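Local coordinates for protein type III restriction-modification enzyme EcoP15I Res subunit (Escherichia coli, PDB 4ZCF) that cleaves DNA as the ATP-dependent, helicase-like restriction subunit of a type III restriction-modification enzyme, working together with the Mod subunit, at residues Q51-N56 and Y260-Y265; I498-K501 and G507-N510. All coordinates share one frame; numbering follows the deposited sequence.

How the contacts relate
Contacts 1 and 2 lie in the two RecA-like halves of the helicase motor, on opposite sides of the chain's centre, with centres 39 Å apart and nearest atoms about 16 Å apart. Contact 1 sets helix 50-64 against the start of strand 263-267, at the edge of the first parallel sheet and away from the nucleotide. Contact 2 ties strand 497-501 of the second sheet to the loop that follows it. That loop carries Asp509, which touches the bound AMP, while the side chain of Trp508 remains about 10 Å from the nucleotide. The bound nucleic acid comes within about 8 Å of contact 2 and about 15 Å of contact 1 (nearest atoms).

Contact 1 of 2, residues Q51-N56 and Y260-Y265; sequences QQYYNN and YKNLVY
Tyr53 of helix 50-64 and Asn262, just ahead of strand 263-267, bring the Tyr53 hydroxyl close to the Asn262 amide nitrogen. Across the pair, Tyr53 OH comes to 3.4 Å from Asn262 ND2 and 4.0 Å from Asn262 CG, and the side chains arrive from opposite directions. The phenol ring and the amide stand steeply to each other, their planes 78° apart, and the angle is too poor for a hydrogen bond between hydroxyl and amide. With CG anti to the backbone N (chi1 179°), the Tyr53 ring extends from the helix far enough for its hydroxyl to reach the amide.

The hydrogen bonds of both groups go instead to the chain leading into strand 79-84 and to its first residue. The Tyr53 hydroxyl bonds Ser77 O; Asn262 ND2 donates to Ile79 O, and its OD1 accepts from Asn74 N. Backbone bonds hold the two sides separately: Asn56 N to Gln52 O at 2.8 Å runs within the helix, whereas Asn262 and Val264 pair with Asp81, adding strand 263-267 to the edge of the first RecA-like sheet.

Side chains also touch nearby, Asn262 on Ile57 and, as an apolar pair, Val264 on Val60 of helix 50-64.

Both touching residues are buried, and their polar ends are satisfied by neighbours rather than by each other. The chemistry therefore implies an indirect link: helix and edge strand are joined polar-to-polar through residues 74-79, which both side chains grip.

Contact 2 of 2, residues I498-K501 and G507-N510; sequences IFSK and GWDN
Trp508 reaches from its loop to Ser500 and Ile498 of strand 497-501. From CB, a chi1 of -68° places CG anti to the carbonyl carbon, and the indole lies against Ser500 and Ile498. Along the pyrrole side, Trp508 CD1 passes 4.0 Å from Ser500 OG, and Trp508 NE1 then donates a hydrogen bond to that oxygen at 3.1 Å. The bond is bent, 142° at the hydrogen, with the hydroxyl near the ring edge but tilted 26° out of the plane. Ser500 OG in turn donates a hydrogen bond to Lys501 O (3.2 Å), so the hydroxyl accepts from the indole and donates to the backbone. Farther round, Trp508 CE2 lies 4.0 Å from Ser500 CB. The benzo end meets Ile498 obliquely: its CG2 methyl is 3.6 Å from Trp508 CZ2 and 3.4 Å from CH2. Replacing the indole with the methyl of an alanine is likely to open a gap beside Ile498 and leave the Ser500 hydroxyl without its indole donor. The sequence around Trp508 is consistent with helicase motif V, and the next residue, Asp509, touches AMP. Strand 497-501 runs between strands 460-461 and 399-404 of the second RecA-like sheet; Ile498 also packs on Leu401 and on Leu488 of helix 485-488.

Contact 1 of 2, residues Q51-N56 and Y260-Y265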
ATOM      1  N   GLN C  51      11.474   5.270  47.282  1.00 67.43           N
ATOM      2  CA  GLN C  51      10.626   5.398  48.478  1.00 66.12           C
ATOM      3  C   GLN C  51       9.169   5.705  48.095  1.00 65.38           C
ATOM      4  O   GLN C  51       8.269   4.989  48.543  1.00 63.36           O
ATOM      5  CB  GLN C  51      11.221   6.427  49.491  1.00 67.49           C
ATOM      6  CG  GLN C  51      10.320   6.850  50.681  1.00 86.38           C
ATOM      7  CD  GLN C  51       9.625   5.725  51.442  1.00110.53           C
ATOM      8  OE1 GLN C  51       8.388   5.643  51.486  1.00105.89           O
ATOM      9  NE2 GLN C  51      10.393   4.844  52.069  1.00102.82           N
ATOM     10  N   GLN C  52       8.959   6.741  47.242  1.00 60.39           N
ATOM     11  CA  GLN C  52       7.657   7.162  46.701  1.00 59.49           C
ATOM     12  C   GLN C  52       6.915   5.948  46.136  1.00 62.94           C
ATOM     13  O   GLN C  52       5.851   5.602  46.642  1.00 61.40           O
ATOM     14  CB  GLN C  52       7.851   8.212  45.591  1.00 60.55           C
ATOM     15  CG  GLN C  52       8.069   9.639  46.090  1.00 73.56           C
ATOM     16  CD  GLN C  52       6.791  10.361  46.473  1.00 89.11           C
ATOM     17  OE1 GLN C  52       5.665   9.891  46.232  1.00 86.57           O
ATOM     18  NE2 GLN C  52       6.944  11.536  47.071  1.00 71.28           N
ATOM     19  N   TYR C  53       7.540   5.259  45.146  1.00 60.26           N
ATOM     20  CA  TYR C  53       7.059   4.058  44.466  1.00 60.34           C
ATOM     21  C   TYR C  53       6.825   2.923  45.464  1.00 65.11           C
ATOM     22  O   TYR C  53       5.786   2.253  45.381  1.00 64.07           O
ATOM     23  CB  TYR C  53       8.044   3.667  43.347  1.00 61.76           C
ATOM     24  CG  TYR C  53       7.700   2.428  42.545  1.00 63.24           C
ATOM     25  CD1 TYR C  53       6.743   2.470  41.535  1.00 64.74           C
ATOM     26  CD2 TYR C  53       8.421   1.247  42.710  1.00 64.39           C
ATOM     27  CE1 TYR C  53       6.477   1.351  40.743  1.00 65.75           C
ATOM     28  CE2 TYR C  53       8.165   0.124  41.925  1.00 65.51           C
ATOM     29  CZ  TYR C  53       7.195   0.180  40.938  1.00 70.93           C
ATOM     30  OH  TYR C  53       6.933  -0.935  40.176  1.00 67.97           O
ATOM     31  N   TYR C  54       7.747   2.753  46.450  1.00 62.90           N
ATOM     32  CA  TYR C  54       7.568   1.759  47.513  1.00 63.28           C
ATOM     33  C   TYR C  54       6.276   2.094  48.313  1.00 65.98           C
ATOM     34  O   TYR C  54       5.424   1.213  48.482  1.00 65.90           O
ATOM     35  CB  TYR C  54       8.802   1.674  48.459  1.00 65.38           C
ATOM     36  CG  TYR C  54       8.587   0.731  49.629  1.00 68.28           C
ATOM     37  CD1 TYR C  54       7.973   1.170  50.805  1.00 70.04           C
ATOM     38  CD2 TYR C  54       8.918  -0.619  49.533  1.00 69.67           C
ATOM     39  CE1 TYR C  54       7.661   0.283  51.835  1.00 70.67           C
ATOM     40  CE2 TYR C  54       8.647  -1.508  50.575  1.00 71.10           C
ATOM     41  CZ  TYR C  54       8.021  -1.053  51.726  1.00 79.51           C
ATOM     42  OH  TYR C  54       7.754  -1.933  52.752  1.00 80.78           O
ATOM     43  N   ASN C  55       6.148   3.363  48.792  1.00 60.70           N
ATOM     44  CA  ASN C  55       5.019   3.841  49.603  1.00 60.32           C
ATOM     45  C   ASN C  55       3.681   3.806  48.878  1.00 61.91           C
ATOM     46  O   ASN C  55       2.652   3.536  49.505  1.00 61.81           O
ATOM     47  CB  ASN C  55       5.294   5.245  50.138  1.00 61.38           C
ATOM     48  N   ASN C  56       3.694   4.090  47.561  1.00 55.99           N
ATOM     49  CA  ASN C  56       2.503   4.091  46.710  1.00 53.47           C
ATOM     50  C   ASN C  56       1.926   2.681  46.607  1.00 54.01           C
ATOM     51  O   ASN C  56       0.719   2.520  46.784  1.00 52.07           O
ATOM     52  CB  ASN C  56       2.811   4.710  45.339  1.00 51.47           C
ATOM     53  CG  ASN C  56       3.163   6.192  45.369  1.00 73.87           C
ATOM     54  OD1 ASN C  56       3.259   6.835  46.424  1.00 75.95           O
ATOM     55  ND2 ASN C  56       3.419   6.770  44.211  1.00 62.29           N
ATOM     56  N   TYR C 260       4.536 -13.088  41.576  1.00 59.28           N
ATOM     57  CA  TYR C 260       4.289 -11.678  41.351  1.00 57.31           C
ATOM     58  C   TYR C 260       5.562 -10.879  41.422  1.00 59.86           C
ATOM     59  O   TYR C 260       6.598 -11.368  41.877  1.00 60.22           O
ATOM     60  CB  TYR C 260       3.290 -11.135  42.400  1.00 58.32           C
ATOM     61  CG  TYR C 260       1.967 -11.872  42.468  1.00 59.49           C
ATOM     62  CD1 TYR C 260       0.997 -11.698  41.483  1.00 61.36           C
ATOM     63  CD2 TYR C 260       1.655 -12.684  43.556  1.00 59.68           C
ATOM     64  CE1 TYR C 260      -0.227 -12.368  41.545  1.00 61.80           C
ATOM     65  CE2 TYR C 260       0.430 -13.351  43.634  1.00 60.42           C
ATOM     66  CZ  TYR C 260      -0.505 -13.199  42.620  1.00 67.60           C
ATOM     67  OH  TYR C 260      -1.716 -13.854  42.685  1.00 66.59           O
ATOM     68  N   LYS C 261       5.472  -9.623  40.995  1.00 56.55           N
ATOM     69  CA  LYS C 261       6.548  -8.648  41.073  1.00 56.28           C
ATOM     70  C   LYS C 261       6.059  -7.536  41.995  1.00 60.63           C
ATOM     71  O   LYS C 261       6.640  -7.342  43.061  1.00 62.92           O
ATOM     72  CB  LYS C 261       6.992  -8.159  39.684  1.00 58.63           C
ATOM     73  CG  LYS C 261       7.686  -9.249  38.855  1.00 67.91           C
ATOM     74  CD  LYS C 261       9.191  -9.294  39.092  1.00 76.35           C
ATOM     75  CE  LYS C 261       9.763 -10.681  38.928  1.00 80.74           C
ATOM     76  NZ  LYS C 261      11.235 -10.648  38.713  1.00 81.25           N
ATOM     77  N   ASN C 262       4.936  -6.894  41.655  1.00 55.21           N
ATOM     78  CA  ASN C 262       4.290  -5.871  42.476  1.00 54.10           C
ATOM     79  C   ASN C 262       2.776  -6.049  42.342  1.00 57.07           C
ATOM     80  O   ASN C 262       2.161  -5.442  41.467  1.00 57.16           O
ATOM     81  CB  ASN C 262       4.750  -4.458  42.081  1.00 52.69           C
ATOM     82  CG  ASN C 262       6.172  -4.143  42.494  1.00 68.64           C
ATOM     83  OD1 ASN C 262       6.479  -4.010  43.677  1.00 64.79           O
ATOM     84  ND2 ASN C 262       7.074  -4.005  41.539  1.00 55.40           N
ATOM     85  N   LEU C 263       2.183  -6.943  43.162  1.00 52.73           N
ATOM     86  CA  LEU C 263       0.747  -7.202  43.100  1.00 52.07           C
ATOM     87  C   LEU C 263      -0.025  -6.022  43.645  1.00 56.57           C
ATOM     88  O   LEU C 263       0.089  -5.668  44.821  1.00 57.05           O
ATOM     89  CB  LEU C 263       0.336  -8.534  43.740  1.00 51.92           C
ATOM     90  CG  LEU C 263      -1.160  -8.864  43.694  1.00 56.59           C
ATOM     91  CD1 LEU C 263      -1.663  -8.998  42.264  1.00 56.70           C
ATOM     92  CD2 LEU C 263      -1.464 -10.121  44.475  1.00 58.89           C
ATOM     93  N   VAL C 264      -0.780  -5.389  42.748  1.00 51.59           N
ATOM     94  CA  VAL C 264      -1.519  -4.169  42.998  1.00 49.96           C
ATOM     95  C   VAL C 264      -3.040  -4.390  43.097  1.00 54.66           C
ATOM     96  O   VAL C 264      -3.718  -3.674  43.841  1.00 55.69           O
ATOM     97  CB  VAL C 264      -1.044  -3.132  41.948  1.00 52.64           C
ATOM     98  CG1 VAL C 264      -2.114  -2.736  40.940  1.00 52.15           C
ATOM     99  CG2 VAL C 264      -0.405  -1.933  42.606  1.00 52.18           C
ATOM    100  N   TYR C 265      -3.565  -5.413  42.399  1.00 49.49           N
ATOM    101  CA  TYR C 265      -4.986  -5.721  42.395  1.00 48.54           C
ATOM    102  C   TYR C 265      -5.220  -7.220  42.186  1.00 53.01           C
ATOM    103  O   TYR C 265      -4.545  -7.828  41.375  1.00 52.49           O
ATOM    104  CB  TYR C 265      -5.707  -4.858  41.326  1.00 49.56           C
ATOM    105  CG  TYR C 265      -7.203  -5.077  41.245  1.00 51.52           C
ATOM    106  CD1 TYR C 265      -8.055  -4.568  42.219  1.00 53.63           C
ATOM    107  CD2 TYR C 265      -7.765  -5.813  40.206  1.00 52.18           C
ATOM    108  CE1 TYR C 265      -9.423  -4.835  42.192  1.00 54.97           C
ATOM    109  CE2 TYR C 265      -9.135  -6.065  40.156  1.00 53.09           C
ATOM    110  CZ  TYR C 265      -9.962  -5.560  41.143  1.00 60.30           C
ATOM    111  OH  TYR C 265     -11.314  -5.785  41.093  1.00 60.37           O
TER

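Contact 2 of 2, residues I498-K501 and G507-N510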
ATOM      1  N   ILE C 498     -24.411 -23.069  16.856  1.00 68.31           N
ATOM      2  CA  ILE C 498     -23.137 -22.859  16.180  1.00 67.68           C
ATOM      3  C   ILE C 498     -22.285 -24.113  16.248  1.00 71.04           C
ATOM      4  O   ILE C 498     -22.129 -24.711  17.311  1.00 70.53           O
ATOM      5  CB  ILE C 498     -22.375 -21.599  16.708  1.00 70.75           C
ATOM      6  CG1 ILE C 498     -23.149 -20.293  16.419  1.00 71.54           C
ATOM      7  CG2 ILE C 498     -20.958 -21.508  16.124  1.00 70.04           C
ATOM      8  CD1 ILE C 498     -24.016 -19.773  17.593  1.00 79.67           C
ATOM      9  N   PHE C 499     -21.709 -24.478  15.112  1.00 67.70           N
ATOM     10  CA  PHE C 499     -20.803 -25.596  15.010  1.00 67.61           C
ATOM     11  C   PHE C 499     -19.425 -25.032  14.732  1.00 71.27           C
ATOM     12  O   PHE C 499     -19.203 -24.392  13.704  1.00 70.56           O
ATOM     13  CB  PHE C 499     -21.263 -26.575  13.927  1.00 69.66           C
ATOM     14  CG  PHE C 499     -22.464 -27.391  14.341  1.00 71.67           C
ATOM     15  CD1 PHE C 499     -23.755 -26.922  14.120  1.00 74.90           C
ATOM     16  CD2 PHE C 499     -22.303 -28.635  14.944  1.00 74.21           C
ATOM     17  CE1 PHE C 499     -24.868 -27.681  14.502  1.00 76.24           C
ATOM     18  CE2 PHE C 499     -23.418 -29.395  15.329  1.00 77.32           C
ATOM     19  CZ  PHE C 499     -24.692 -28.914  15.101  1.00 75.52           C
ATOM     20  N   SER C 500     -18.521 -25.213  15.691  1.00 67.99           N
ATOM     21  CA  SER C 500     -17.149 -24.740  15.602  1.00 67.63           C
ATOM     22  C   SER C 500     -16.172 -25.885  15.834  1.00 73.01           C
ATOM     23  O   SER C 500     -16.404 -26.719  16.710  1.00 72.36           O
ATOM     24  CB  SER C 500     -16.905 -23.632  16.624  1.00 69.09           C
ATOM     25  OG  SER C 500     -15.550 -23.217  16.611  1.00 75.72           O
ATOM     26  N   LYS C 501     -15.061 -25.904  15.071  1.00 70.79           N
ATOM     27  CA  LYS C 501     -13.994 -26.888  15.247  1.00 70.51           C
ATOM     28  C   LYS C 501     -13.304 -26.542  16.560  1.00 75.46           C
ATOM     29  O   LYS C 501     -13.242 -25.359  16.919  1.00 75.24           O
ATOM     30  CB  LYS C 501     -13.001 -26.805  14.099  1.00 71.03           C
ATOM     31  N   GLY C 507     -11.407 -18.220  19.865  1.00 63.54           N
ATOM     32  CA  GLY C 507     -12.144 -17.121  19.252  1.00 62.21           C
ATOM     33  C   GLY C 507     -13.582 -17.003  19.704  1.00 63.95           C
ATOM     34  O   GLY C 507     -14.357 -16.255  19.101  1.00 63.28           O
ATOM     35  N   TRP C 508     -13.941 -17.703  20.764  1.00 59.15           N
ATOM     36  CA  TRP C 508     -15.280 -17.591  21.297  1.00 57.75           C
ATOM     37  C   TRP C 508     -15.268 -16.928  22.644  1.00 61.94           C
ATOM     38  O   TRP C 508     -14.664 -17.413  23.559  1.00 62.83           O
ATOM     39  CB  TRP C 508     -15.908 -18.972  21.362  1.00 55.70           C
ATOM     40  CG  TRP C 508     -16.135 -19.490  20.010  1.00 55.99           C
ATOM     41  CD1 TRP C 508     -15.343 -20.331  19.318  1.00 58.69           C
ATOM     42  CD2 TRP C 508     -17.207 -19.148  19.147  1.00 55.49           C
ATOM     43  NE1 TRP C 508     -15.862 -20.558  18.088  1.00 57.83           N
ATOM     44  CE2 TRP C 508     -17.012 -19.835  17.956  1.00 59.01           C
ATOM     45  CE3 TRP C 508     -18.320 -18.330  19.274  1.00 56.32           C
ATOM     46  CZ2 TRP C 508     -17.880 -19.730  16.902  1.00 57.75           C
ATOM     47  CZ3 TRP C 508     -19.167 -18.232  18.236  1.00 57.21           C
ATOM     48  CH2 TRP C 508     -18.953 -18.928  17.066  1.00 57.64           C
ATOM     49  N   ASP C 509     -15.917 -15.790  22.755  1.00 57.35           N
ATOM     50  CA  ASP C 509     -16.216 -15.241  24.037  1.00 57.08           C
ATOM     51  C   ASP C 509     -17.479 -14.436  23.944  1.00 60.42           C
ATOM     52  O   ASP C 509     -17.466 -13.233  24.084  1.00 60.54           O
ATOM     53  CB  ASP C 509     -15.055 -14.379  24.506  1.00 59.27           C
ATOM     54  CG  ASP C 509     -15.187 -13.956  25.934  1.00 74.38           C
ATOM     55  OD1 ASP C 509     -16.111 -14.407  26.607  1.00 76.10           O
ATOM     56  OD2 ASP C 509     -14.370 -13.165  26.399  1.00 83.64           O
ATOM     57  N   ASN C 510     -18.586 -15.110  23.740  1.00 55.80           N
ATOM     58  CA  ASN C 510     -19.796 -14.451  23.351  1.00 54.60           C
ATOM     59  C   ASN C 510     -20.652 -14.450  24.568  1.00 56.84           C
ATOM     60  O   ASN C 510     -20.827 -15.470  25.161  1.00 56.32           O
ATOM     61  CB  ASN C 510     -20.467 -15.267  22.268  1.00 53.57           C
ATOM     62  CG  ASN C 510     -21.612 -14.545  21.619  1.00 76.80           C
ATOM     63  OD1 ASN C 510     -22.635 -14.305  22.230  1.00 64.39           O
ATOM     64  ND2 ASN C 510     -21.438 -14.191  20.371  1.00 72.47           N
TER